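Local coordinates for conserved hypothetical secreted protein (Helicobacter pylori, PDB 4RNZ), which determines cell shape and is probably a zinc-dependent M23-family metalloendopeptidase that cuts peptidoglycan, at residues S174-Y178 and K306-I311; L191-V195 and L300-V304; G221-A225 and N312-I317; I232-S236 and L262-M267. One frame throughout, in Å; residues are numbered along the deposited sequence.

Contact 1 of 4, residues S174-Y178 and K306-I311; sequences SNGHY and KNSRPI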
loop_
_atom_site.group_PDB
_atom_site.type_symbol
_atom_site.label_atom_id
_atom_site.label_comp_id
_atom_site.label_asym_id
_atom_site.label_seq_id
_atom_site.Cartn_x
_atom_site.Cartn_y
_atom_site.Cartn_z
ATOM N N SER A 174 10.222 -2.259 9.025
ATOM C CA SER A 174 9.520 -0.973 9.146
ATOM C C SER A 174 9.657 -0.086 7.886
ATOM O O SER A 174 8.767 0.720 7.599
ATOM C CB SER A 174 10.041 -0.222 10.367
ATOM O OG SER A 174 11.442 -0.152 10.297
ATOM N N ASN A 175 10.750 -0.248 7.137
ATOM C CA ASN A 175 10.925 0.442 5.842
ATOM C C ASN A 175 9.982 0.003 4.705
ATOM O O ASN A 175 10.026 0.588 3.628
ATOM C CB ASN A 175 12.397 0.376 5.365
ATOM C CG ASN A 175 12.809 -1.014 4.883
ATOM O OD1 ASN A 175 11.965 -1.853 4.517
ATOM N ND2 ASN A 175 14.110 -1.260 4.862
ATOM N N GLY A 176 9.164 -1.028 4.925
ATOM C CA GLY A 176 8.162 -1.464 3.936
ATOM C C GLY A 176 8.593 -2.558 2.961
ATOM O O GLY A 176 7.762 -3.105 2.235
ATOM N N HIS A 177 9.882 -2.884 2.949
ATOM C CA HIS A 177 10.426 -3.950 2.105
ATOM C C HIS A 177 10.484 -5.294 2.854
ATOM O O HIS A 177 10.419 -5.312 4.076
ATOM C CB HIS A 177 11.818 -3.554 1.636
ATOM C CG HIS A 177 11.827 -2.299 0.809
ATOM N ND1 HIS A 177 12.270 -2.269 -0.494
ATOM C CD2 HIS A 177 11.420 -1.036 1.092
ATOM C CE1 HIS A 177 12.153 -1.043 -0.975
ATOM N NE2 HIS A 177 11.636 -0.275 -0.036
ATOM N N TYR A 178 10.587 -6.393 2.100
ATOM C CA TYR A 178 10.670 -7.761 2.639
ATOM C C TYR A 178 12.114 -8.240 2.611
ATOM O O TYR A 178 12.848 -7.935 1.665
ATOM C CB TYR A 178 9.872 -8.734 1.789
ATOM C CG TYR A 178 8.351 -8.585 1.763
ATOM C CD1 TYR A 178 7.590 -8.496 2.950
ATOM C CD2 TYR A 178 7.668 -8.607 0.534
ATOM C CE1 TYR A 178 6.200 -8.398 2.895
ATOM C CE2 TYR A 178 6.293 -8.520 0.460
ATOM C CZ TYR A 178 5.547 -8.407 1.636
ATOM O OH TYR A 178 4.165 -8.336 1.515
ATOM N N LYS A 306 2.566 0.255 -2.299
ATOM C CA LYS A 306 2.715 -1.184 -2.104
ATOM C C LYS A 306 1.546 -1.678 -1.256
ATOM O O LYS A 306 1.422 -1.267 -0.117
ATOM C CB LYS A 306 4.017 -1.512 -1.381
ATOM C CG LYS A 306 4.214 -3.008 -1.135
ATOM C CD LYS A 306 5.536 -3.330 -0.445
ATOM C CE LYS A 306 5.613 -4.802 -0.024
ATOM N NZ LYS A 306 6.973 -5.226 0.441
ATOM N N ASN A 307 0.721 -2.562 -1.805
ATOM C CA ASN A 307 -0.416 -3.131 -1.061
ATOM C C ASN A 307 -1.342 -2.018 -0.553
ATOM O O ASN A 307 -1.836 -2.054 0.576
ATOM C CB ASN A 307 0.073 -4.030 0.078
ATOM C CG ASN A 307 0.592 -5.361 -0.432
ATOM O OD1 ASN A 307 0.052 -5.893 -1.372
ATOM N ND2 ASN A 307 1.629 -5.893 0.194
ATOM N N SER A 308 -1.505 -1.011 -1.408
ATOM C CA SER A 308 -2.375 0.141 -1.198
ATOM C C SER A 308 -1.748 1.272 -0.379
ATOM O O SER A 308 -2.301 2.370 -0.327
ATOM C CB SER A 308 -3.738 -0.302 -0.610
ATOM O OG SER A 308 -3.642 -0.336 0.818
ATOM N N ARG A 309 -0.594 1.040 0.240
ATOM C CA ARG A 309 0.030 2.022 1.098
ATOM C C ARG A 309 1.170 2.760 0.380
ATOM O O ARG A 309 2.005 2.140 -0.245
ATOM C CB ARG A 309 0.570 1.348 2.339
ATOM C CG ARG A 309 -0.539 0.752 3.214
ATOM C CD ARG A 309 0.041 0.030 4.412
ATOM N NE ARG A 309 0.657 -1.235 4.030
ATOM C CZ ARG A 309 0.059 -2.432 4.055
ATOM N NH1 ARG A 309 -1.207 -2.591 4.451
ATOM N NH2 ARG A 309 0.751 -3.504 3.687
ATOM N N PRO A 310 1.191 4.094 0.464
ATOM C CA PRO A 310 2.282 4.846 -0.159
ATOM C C PRO A 310 3.612 4.462 0.461
ATOM O O PRO A 310 3.703 4.246 1.670
ATOM C CB PRO A 310 1.943 6.324 0.153
ATOM C CG PRO A 310 0.819 6.322 1.134
ATOM C CD PRO A 310 0.243 4.943 1.207
ATOM N N ILE A 311 4.636 4.373 -0.378
ATOM C CA ILE A 311 5.962 3.982 0.028
ATOM C C ILE A 311 6.952 4.881 -0.734
ATOM O O ILE A 311 6.661 5.334 -1.855
ATOM C CB ILE A 311 6.167 2.461 -0.228
ATOM C CG1 ILE A 311 7.473 1.966 0.405
ATOM C CG2 ILE A 311 6.126 2.145 -1.719
ATOM C CD1 ILE A 311 7.611 0.449 0.512
HETATM O O HOH W 1 3.030 -8.660 -0.804
#
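K306 reaches across to the loop 174-178 as a fully extended rod and ends on two partners at once. CG lies anti to the backbone N (chi1 179°) and the side chain stays extended beyond CG, so that its full reach is spent in bringing NZ to G176. There NZ donates to G176 O at 2.9 Å, lying in the carbonyl plane with a C=O...N angle of 151°. The same ammonium sits over one face of the Y178 ring in a cation-pi contact: NZ is 3.5 Å from the ring centroid and 19° off the normal, displaced a little toward the rim. At the edge of that ring, in its plane, a water accepts from Y178 OH at 2.6 Å and from N307 ND2 at 3.3 Å, bridging the phenol and the amide. The apolar end of the contact is I311, whose CD1 comes within 3.9 Å of N175 O and obliquely within 4.1 Å of H177 NE2. The imidazole is held on ND1 by E185. An Asx turn, N175 OD1 accepting from H177 N, shapes the loop. In the other segment K306 to R309 form a type I' beta turn, the tight connection of the hairpin of strands 299-306 and 309-311.

Contact 2 of 4, residues L191-V195 and L300-V304; sequences LETPV and LHFGV. With ZN (zinc ion), chain B.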
loop_
_atom_site.group_PDB
_atom_site.type_symbol
_atom_site.label_atom_id
_atom_site.label_comp_id
_atom_site.label_asym_id
_atom_site.label_seq_id
_atom_site.Cartn_x
_atom_site.Cartn_y
_atom_site.Cartn_z
ATOM N N LEU A 191 13.231 -0.301 -9.714
ATOM C CA LEU A 191 12.614 0.799 -10.421
ATOM C C LEU A 191 13.676 1.735 -10.981
ATOM O O LEU A 191 14.763 1.839 -10.439
ATOM C CB LEU A 191 11.711 1.581 -9.474
ATOM C CG LEU A 191 10.529 0.837 -8.875
ATOM C CD1 LEU A 191 9.702 1.834 -8.082
ATOM C CD2 LEU A 191 9.716 0.180 -9.974
ATOM N N GLU A 192 13.337 2.421 -12.056
ATOM C CA GLU A 192 14.238 3.401 -12.681
ATOM C C GLU A 192 13.615 4.766 -12.547
ATOM O O GLU A 192 12.407 4.912 -12.662
ATOM C CB GLU A 192 14.398 3.111 -14.167
ATOM C CG GLU A 192 15.311 1.949 -14.450
ATOM C CD GLU A 192 15.466 1.648 -15.928
ATOM O OE1 GLU A 192 14.788 2.276 -16.791
ATOM O OE2 GLU A 192 16.284 0.754 -16.235
ATOM N N THR A 193 14.448 5.766 -12.322
ATOM C CA THR A 193 14.007 7.132 -12.280
ATOM C C THR A 193 13.319 7.465 -13.605
ATOM O O THR A 193 13.895 7.242 -14.646
ATOM C CB THR A 193 15.217 8.036 -12.084
ATOM O OG1 THR A 193 15.832 7.714 -10.838
ATOM C CG2 THR A 193 14.812 9.463 -12.085
ATOM N N PRO A 194 12.067 7.980 -13.555
ATOM C CA PRO A 194 11.212 8.067 -14.742
ATOM C C PRO A 194 11.332 9.342 -15.560
ATOM O O PRO A 194 10.612 9.483 -16.538
ATOM C CB PRO A 194 9.793 7.989 -14.154
ATOM C CG PRO A 194 9.915 8.591 -12.807
ATOM C CD PRO A 194 11.313 8.260 -12.319
ATOM N N VAL A 195 12.209 10.261 -15.162
ATOM C CA VAL A 195 12.315 11.567 -15.831
ATOM C C VAL A 195 13.710 12.141 -15.604
ATOM O O VAL A 195 14.408 11.743 -14.649
ATOM C CB VAL A 195 11.247 12.549 -15.295
ATOM C CG1 VAL A 195 11.564 12.997 -13.871
ATOM C CG2 VAL A 195 11.086 13.754 -16.201
ATOM N N LEU A 300 7.116 16.459 -12.273
ATOM C CA LEU A 300 6.455 15.153 -12.271
ATOM C C LEU A 300 6.265 14.765 -10.810
ATOM O O LEU A 300 7.226 14.733 -10.051
ATOM C CB LEU A 300 7.324 14.109 -12.967
ATOM C CG LEU A 300 6.881 12.655 -12.772
ATOM C CD1 LEU A 300 5.524 12.450 -13.428
ATOM C CD2 LEU A 300 7.932 11.731 -13.322
ATOM N N HIS A 301 5.034 14.469 -10.420
ATOM C CA HIS A 301 4.799 13.814 -9.146
ATOM C C HIS A 301 4.828 12.305 -9.428
ATOM O O HIS A 301 4.024 11.818 -10.225
ATOM C CB HIS A 301 3.465 14.243 -8.542
ATOM C CG HIS A 301 3.074 13.439 -7.346
ATOM N ND1 HIS A 301 3.223 13.909 -6.066
ATOM C CD2 HIS A 301 2.598 12.180 -7.232
ATOM C CE1 HIS A 301 2.840 12.978 -5.208
ATOM N NE2 HIS A 301 2.454 11.917 -5.892
ATOM N N PHE A 302 5.760 11.591 -8.789
ATOM C CA PHE A 302 5.952 10.151 -8.967
ATOM C C PHE A 302 5.615 9.452 -7.667
ATOM O O PHE A 302 6.280 9.661 -6.657
ATOM C CB PHE A 302 7.397 9.827 -9.396
ATOM C CG PHE A 302 7.704 8.333 -9.561
ATOM C CD1 PHE A 302 6.856 7.484 -10.261
ATOM C CD2 PHE A 302 8.850 7.793 -9.006
ATOM C CE1 PHE A 302 7.147 6.136 -10.415
ATOM C CE2 PHE A 302 9.154 6.456 -9.163
ATOM C CZ PHE A 302 8.291 5.618 -9.854
ATOM N N GLY A 303 4.553 8.656 -7.696
ATOM C CA GLY A 303 4.082 7.947 -6.513
ATOM C C GLY A 303 4.143 6.434 -6.639
ATOM O O GLY A 303 3.912 5.884 -7.717
ATOM N N VAL A 304 4.463 5.767 -5.533
ATOM C CA VAL A 304 4.475 4.332 -5.486
ATOM C C VAL A 304 3.682 3.872 -4.268
ATOM O O VAL A 304 3.865 4.404 -3.178
ATOM C CB VAL A 304 5.895 3.753 -5.459
ATOM C CG1 VAL A 304 5.850 2.222 -5.392
ATOM C CG2 VAL A 304 6.666 4.200 -6.710
HETATM ZN ZN ZN B . 4.026 15.533 -5.181
#
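The loop 191-195 runs nearly antiparallel to strand 300-304, their end-to-end directions 168° apart, but the nearest CA pair, V195 with L300, is 7.7 Å apart and no hydrogen bond joins the two, so side chains alone make the contact. P194 is its centre. Its CG stands over the middle of one face of the F302 ring, 4.0 Å from the centroid and 12° off the normal, a CH-pi contact. The phenyl reaches this place because CG of F302 lies anti to the backbone N (chi1 178°), which extends the ring from the strand toward the loop. The same P194 CG also meets L300 CD2 at 3.7 Å, the two side chains crossing at a slant, so one ring carbon of the proline touches both an aromatic face and a methyl. That L300 methyl is shared, since V195 CG1 lies 3.9 Å from CD2 as the two side chains pass in opposite directions. At the other end L191 CD1 packs against V304 CG2 at 4.1 Å and approaches the F302 ring obliquely, 4.4 Å from CZ. Y264 meets the F302 ring too, and Y224 touches both P194 and F302, which extends the packing to strands 260-267 and 222-225. L300, F302 and V304 thus face the loop, while H301 between the first two points away and binds the zinc ion through ND1 at 2.0 Å. This alternation is that of a beta strand with one face in a hydrophobic core and the other carrying a ligand of the M23 metallopeptidase zinc site.

Contact 3 of 4, residues G221-A225 and N312-I317; sequences GVDYA and NPLGYI. With ZN (zinc ion), chain B.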
loop_
_atom_site.group_PDB
_atom_site.type_symbol
_atom_site.label_atom_id
_atom_site.label_comp_id
_atom_site.label_asym_id
_atom_site.label_seq_id
_atom_site.Cartn_x
_atom_site.Cartn_y
_atom_site.Cartn_z
ATOM N N GLY A 221 4.736 10.906 -2.555
ATOM C CA GLY A 221 5.427 10.687 -3.823
ATOM C C GLY A 221 6.692 11.513 -3.804
ATOM O O GLY A 221 7.081 12.032 -2.779
ATOM N N VAL A 222 7.358 11.581 -4.945
ATOM C CA VAL A 222 8.550 12.407 -5.116
ATOM C C VAL A 222 8.181 13.406 -6.192
ATOM O O VAL A 222 7.646 13.025 -7.227
ATOM C CB VAL A 222 9.758 11.585 -5.598
ATOM C CG1 VAL A 222 10.960 12.497 -5.847
ATOM C CG2 VAL A 222 10.097 10.511 -4.595
ATOM N N ASP A 223 8.442 14.678 -5.928
ATOM C CA ASP A 223 8.261 15.728 -6.928
ATOM C C ASP A 223 9.601 15.978 -7.594
ATOM O O ASP A 223 10.583 16.338 -6.939
ATOM C CB ASP A 223 7.720 17.013 -6.296
ATOM C CG ASP A 223 6.271 16.888 -5.886
ATOM O OD1 ASP A 223 5.612 15.916 -6.292
ATOM O OD2 ASP A 223 5.778 17.758 -5.157
ATOM N N TYR A 224 9.631 15.742 -8.899
ATOM C CA TYR A 224 10.848 15.901 -9.690
ATOM C C TYR A 224 10.667 17.167 -10.484
ATOM O O TYR A 224 9.783 17.221 -11.338
ATOM C CB TYR A 224 11.014 14.763 -10.682
ATOM C CG TYR A 224 11.401 13.400 -10.130
ATOM C CD1 TYR A 224 12.684 13.142 -9.646
ATOM C CD2 TYR A 224 10.489 12.337 -10.163
ATOM C CE1 TYR A 224 13.032 11.886 -9.182
ATOM C CE2 TYR A 224 10.833 11.089 -9.713
ATOM C CZ TYR A 224 12.106 10.861 -9.228
ATOM O OH TYR A 224 12.421 9.598 -8.780
ATOM N N ALA A 225 11.452 18.192 -10.180
ATOM C CA ALA A 225 11.421 19.418 -10.987
ATOM C C ALA A 225 12.023 19.096 -12.352
ATOM O O ALA A 225 13.099 18.523 -12.444
ATOM C CB ALA A 225 12.189 20.544 -10.304
ATOM N N ASN A 312 8.072 5.201 -0.096
ATOM C CA ASN A 312 9.076 6.064 -0.709
ATOM C C ASN A 312 9.631 5.431 -1.996
ATOM O O ASN A 312 10.259 4.365 -1.948
ATOM C CB ASN A 312 10.227 6.359 0.264
ATOM C CG ASN A 312 11.241 7.323 -0.322
ATOM O OD1 ASN A 312 11.071 7.858 -1.420
ATOM N ND2 ASN A 312 12.309 7.540 0.400
ATOM N N PRO A 313 9.390 6.076 -3.155
ATOM C CA PRO A 313 9.816 5.474 -4.427
ATOM C C PRO A 313 11.338 5.301 -4.483
ATOM O O PRO A 313 11.829 4.329 -5.058
ATOM C CB PRO A 313 9.341 6.483 -5.469
ATOM C CG PRO A 313 8.194 7.170 -4.813
ATOM C CD PRO A 313 8.638 7.317 -3.378
ATOM N N LEU A 314 12.052 6.227 -3.854
ATOM C CA LEU A 314 13.502 6.226 -3.870
ATOM C C LEU A 314 14.090 4.965 -3.266
ATOM O O LEU A 314 15.124 4.486 -3.727
ATOM C CB LEU A 314 14.030 7.471 -3.171
ATOM C CG LEU A 314 13.598 8.803 -3.806
ATOM C CD1 LEU A 314 14.478 9.896 -3.225
ATOM C CD2 LEU A 314 13.645 8.840 -5.338
ATOM N N GLY A 315 13.407 4.387 -2.282
ATOM C CA GLY A 315 13.823 3.107 -1.735
ATOM C C GLY A 315 13.928 1.978 -2.730
ATOM O O GLY A 315 14.637 1.003 -2.480
ATOM N N TYR A 316 13.227 2.076 -3.859
ATOM C CA TYR A 316 13.266 1.028 -4.875
ATOM C C TYR A 316 14.062 1.403 -6.105
ATOM O O TYR A 316 14.143 0.600 -7.057
ATOM C CB TYR A 316 11.866 0.733 -5.381
ATOM C CG TYR A 316 11.002 -0.097 -4.493
ATOM C CD1 TYR A 316 11.150 -1.493 -4.444
ATOM C CD2 TYR A 316 9.988 0.491 -3.750
ATOM C CE1 TYR A 316 10.324 -2.268 -3.646
ATOM C CE2 TYR A 316 9.157 -0.272 -2.956
ATOM C CZ TYR A 316 9.323 -1.651 -2.909
ATOM O OH TYR A 316 8.480 -2.392 -2.107
ATOM N N ILE A 317 14.576 2.630 -6.155
ATOM C CA ILE A 317 15.438 2.995 -7.280
ATOM C C ILE A 317 16.872 2.653 -6.903
ATOM O O ILE A 317 17.456 3.275 -6.048
ATOM C CB ILE A 317 15.263 4.461 -7.668
ATOM C CG1 ILE A 317 13.836 4.637 -8.211
ATOM C CG2 ILE A 317 16.291 4.859 -8.719
ATOM C CD1 ILE A 317 13.468 6.041 -8.603
HETATM ZN ZN ZN B . 4.026 15.533 -5.181
#
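Strand 222-225 of the M23 metallopeptidase sheet carries a zinc ligand, and the chain 312-317, which leaves hairpin strand 309-311, packs beside it. V222 makes the main contact. Its CG2 methyl slides past the P313 ring, 3.7 Å from CD and 3.9 Å from CG, and also lies 4.0 Å from L314 CG, so a single branch is set against both the proline and the leucine. With CG1 anti to the backbone N (chi1 177°), CG2 is the branch presented to 312-317, while CG1 stands over the centre of one face of the Y224 ring, 3.9 Å above its plane. With that methyl over its face, the phenol extends toward the loop, and its OH reaches L314 CD2 and I317 CD1, each at 3.7 Å; the tyrosine and the isoleucine come from opposite directions. These are van der Waals contacts, and no hydrogen bond crosses between the segments. The loop has its own bracing in an Asx turn: N312 OD1 accepts from L314 N at 3.1 Å, with the donor 64° out of the carbonyl plane. D223, between the two packed residues, turns away from the loop and binds the zinc ion through OD1 at 2.0 Å. Completing the coordination are E34, H219 and H301, so the strand joins apolar packing on one side to the four-residue zinc site of this M23 peptidase on the other.

Contact 4 of 4, residues I232-S236 and L262-M267; sequences IHSAS and LVYAHM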
loop_
_atom_site.group_PDB
_atom_site.type_symbol
_atom_site.label_atom_id
_atom_site.label_comp_id
_atom_site.label_asym_id
_atom_site.label_seq_id
_atom_site.Cartn_x
_atom_site.Cartn_y
_atom_site.Cartn_z
ATOM N N ILE A 232 8.610 11.403 -19.993
ATOM C CA ILE A 232 8.371 10.573 -18.820
ATOM C C ILE A 232 8.324 9.136 -19.296
ATOM O O ILE A 232 7.601 8.798 -20.250
ATOM C CB ILE A 232 7.039 10.928 -18.121
ATOM C CG1 ILE A 232 7.049 12.412 -17.698
ATOM C CG2 ILE A 232 6.817 10.033 -16.898
ATOM C CD1 ILE A 232 5.685 12.952 -17.321
ATOM N N HIS A 233 9.139 8.311 -18.649
ATOM C CA HIS A 233 9.295 6.917 -18.970
ATOM C C HIS A 233 8.823 6.079 -17.793
ATOM O O HIS A 233 9.089 6.417 -16.636
ATOM C CB HIS A 233 10.764 6.595 -19.224
ATOM C CG HIS A 233 11.350 7.304 -20.405
ATOM N ND1 HIS A 233 11.696 6.645 -21.563
ATOM C CD2 HIS A 233 11.661 8.606 -20.602
ATOM C CE1 HIS A 233 12.173 7.520 -22.437
ATOM N NE2 HIS A 233 12.175 8.714 -21.873
ATOM N N SER A 234 8.164 4.967 -18.075
ATOM C CA SER A 234 7.700 4.064 -17.010
ATOM C C SER A 234 8.865 3.519 -16.200
ATOM O O SER A 234 9.826 2.992 -16.753
ATOM C CB SER A 234 6.923 2.873 -17.597
ATOM O OG SER A 234 6.473 2.012 -16.559
ATOM N N ALA A 235 8.761 3.605 -14.881
ATOM C CA ALA A 235 9.810 3.108 -14.001
ATOM C C ALA A 235 9.840 1.599 -13.942
ATOM O O ALA A 235 10.786 1.036 -13.375
ATOM C CB ALA A 235 9.615 3.647 -12.607
ATOM N N SER A 236 8.795 0.953 -14.489
ATOM C CA SER A 236 8.652 -0.490 -14.432
ATOM C C SER A 236 7.796 -1.025 -15.582
ATOM O O SER A 236 7.146 -0.271 -16.311
ATOM C CB SER A 236 7.957 -0.906 -13.134
ATOM O OG SER A 236 6.590 -0.506 -13.161
ATOM N N LEU A 262 1.862 2.495 -9.441
ATOM C CA LEU A 262 2.828 3.560 -9.731
ATOM C C LEU A 262 2.087 4.713 -10.397
ATOM O O LEU A 262 1.384 4.516 -11.377
ATOM C CB LEU A 262 3.970 3.037 -10.620
ATOM C CG LEU A 262 4.860 1.941 -10.002
ATOM C CD1 LEU A 262 4.333 0.550 -10.320
ATOM C CD2 LEU A 262 6.295 2.025 -10.485
ATOM N N VAL A 263 2.262 5.914 -9.850
ATOM C CA VAL A 263 1.487 7.094 -10.256
ATOM C C VAL A 263 2.409 8.149 -10.852
ATOM O O VAL A 263 3.405 8.485 -10.248
ATOM C CB VAL A 263 0.780 7.677 -9.022
ATOM C CG1 VAL A 263 0.181 9.057 -9.297
ATOM C CG2 VAL A 263 -0.281 6.699 -8.534
ATOM N N TYR A 264 2.049 8.679 -12.013
ATOM C CA TYR A 264 2.840 9.678 -12.722
ATOM C C TYR A 264 1.942 10.847 -13.050
ATOM O O TYR A 264 1.145 10.748 -13.977
ATOM C CB TYR A 264 3.326 9.083 -14.038
ATOM C CG TYR A 264 4.144 7.838 -13.880
ATOM C CD1 TYR A 264 3.537 6.607 -13.722
ATOM C CD2 TYR A 264 5.525 7.895 -13.903
ATOM C CE1 TYR A 264 4.295 5.446 -13.571
ATOM C CE2 TYR A 264 6.288 6.751 -13.762
ATOM C CZ TYR A 264 5.670 5.528 -13.611
ATOM O OH TYR A 264 6.436 4.404 -13.451
ATOM N N ALA A 265 2.070 11.948 -12.311
ATOM C CA ALA A 265 1.089 13.029 -12.371
ATOM C C ALA A 265 1.673 14.369 -12.809
ATOM O O ALA A 265 2.882 14.604 -12.738
ATOM C CB ALA A 265 0.397 13.190 -11.015
ATOM N N HIS A 266 0.744 15.237 -13.205
ATOM C CA HIS A 266 0.967 16.569 -13.721
ATOM C C HIS A 266 1.466 16.567 -15.165
ATOM O O HIS A 266 2.207 17.448 -15.553
ATOM C CB HIS A 266 1.910 17.380 -12.820
ATOM C CG HIS A 266 1.433 17.492 -11.406
ATOM N ND1 HIS A 266 0.284 18.167 -11.062
ATOM C CD2 HIS A 266 1.937 16.998 -10.251
ATOM C CE1 HIS A 266 0.104 18.088 -9.757
ATOM N NE2 HIS A 266 1.090 17.379 -9.245
ATOM N N MET A 267 1.043 15.601 -15.959
ATOM C CA MET A 267 1.550 15.479 -17.307
ATOM C C MET A 267 0.939 16.563 -18.205
ATOM O O MET A 267 -0.184 17.003 -17.968
ATOM C CB MET A 267 1.222 14.110 -17.878
ATOM C CG MET A 267 1.866 12.953 -17.156
ATOM S SD MET A 267 1.810 11.517 -18.218
ATOM C CE MET A 267 2.361 10.334 -17.007
HETATM O O HOH W 2 5.335 1.926 -14.034
#
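Y264 is the projecting piece here: its ring extends from strand 260-267 into a hollow lined by I232 CG2, the backbone of H233 and S234, and A235. The two segments run 169° apart in direction. At the bottom of the hollow Y264 OH accepts from A235 N at 2.8 Å, with an N-H...O angle of 165°, and the A235 methyl presses beside it, CB 3.4 Å from OH. I232 CG2 approaches the ring obliquely, 3.9 Å from CD2, the two side chains sliding past each other in opposite directions. The first torsion of Y264 (chi1 -58°) puts CG beside the backbone N and anti to the carbonyl carbon, and from there the ring reaches across to the loop. A water hydrogen-bonds to Y264 OH at 2.8 Å and donates to S234 OG and S236 OG, so the phenol is gripped from the backbone and through solvent. Two smaller contacts lie off the ring, I232 CD1 against M267 CG at 3.8 Å and L262 CD2 against S236 OG at 3.7 Å. The I286 side chain of strand 285-289 touches I232 and Y264, I255 of strand 252-257 touches S234 and Y264, and F302 of strand 299-306 touches A235, which places the contact between the three-stranded sheet and the main sheet of the peptidase domain.

Contacts 1, 2 and 4 are buried, whereas contact 3 is only partly so. Strand 299-306 ties them together: one segment of contact 2 lies on it, with 222-225 of contact 3 on one side and 260-267 of contact 4 on the other, and K306 at its end serves contact 1. Contacts 2 and 4 have centres about 5 Å apart and touch. Contacts 2 and 3 each supply one zinc ligand from the reverse of their packed strands. Chemistry differs with place: contacts 1 and 2 both join the second-domain and M23 ranges, contact 1 with a charged lysine and contact 2 with apolar side chains; contact 4 adds a buried phenol bond, and contacts 2 and 3 lack cross-segment hydrogen bonds.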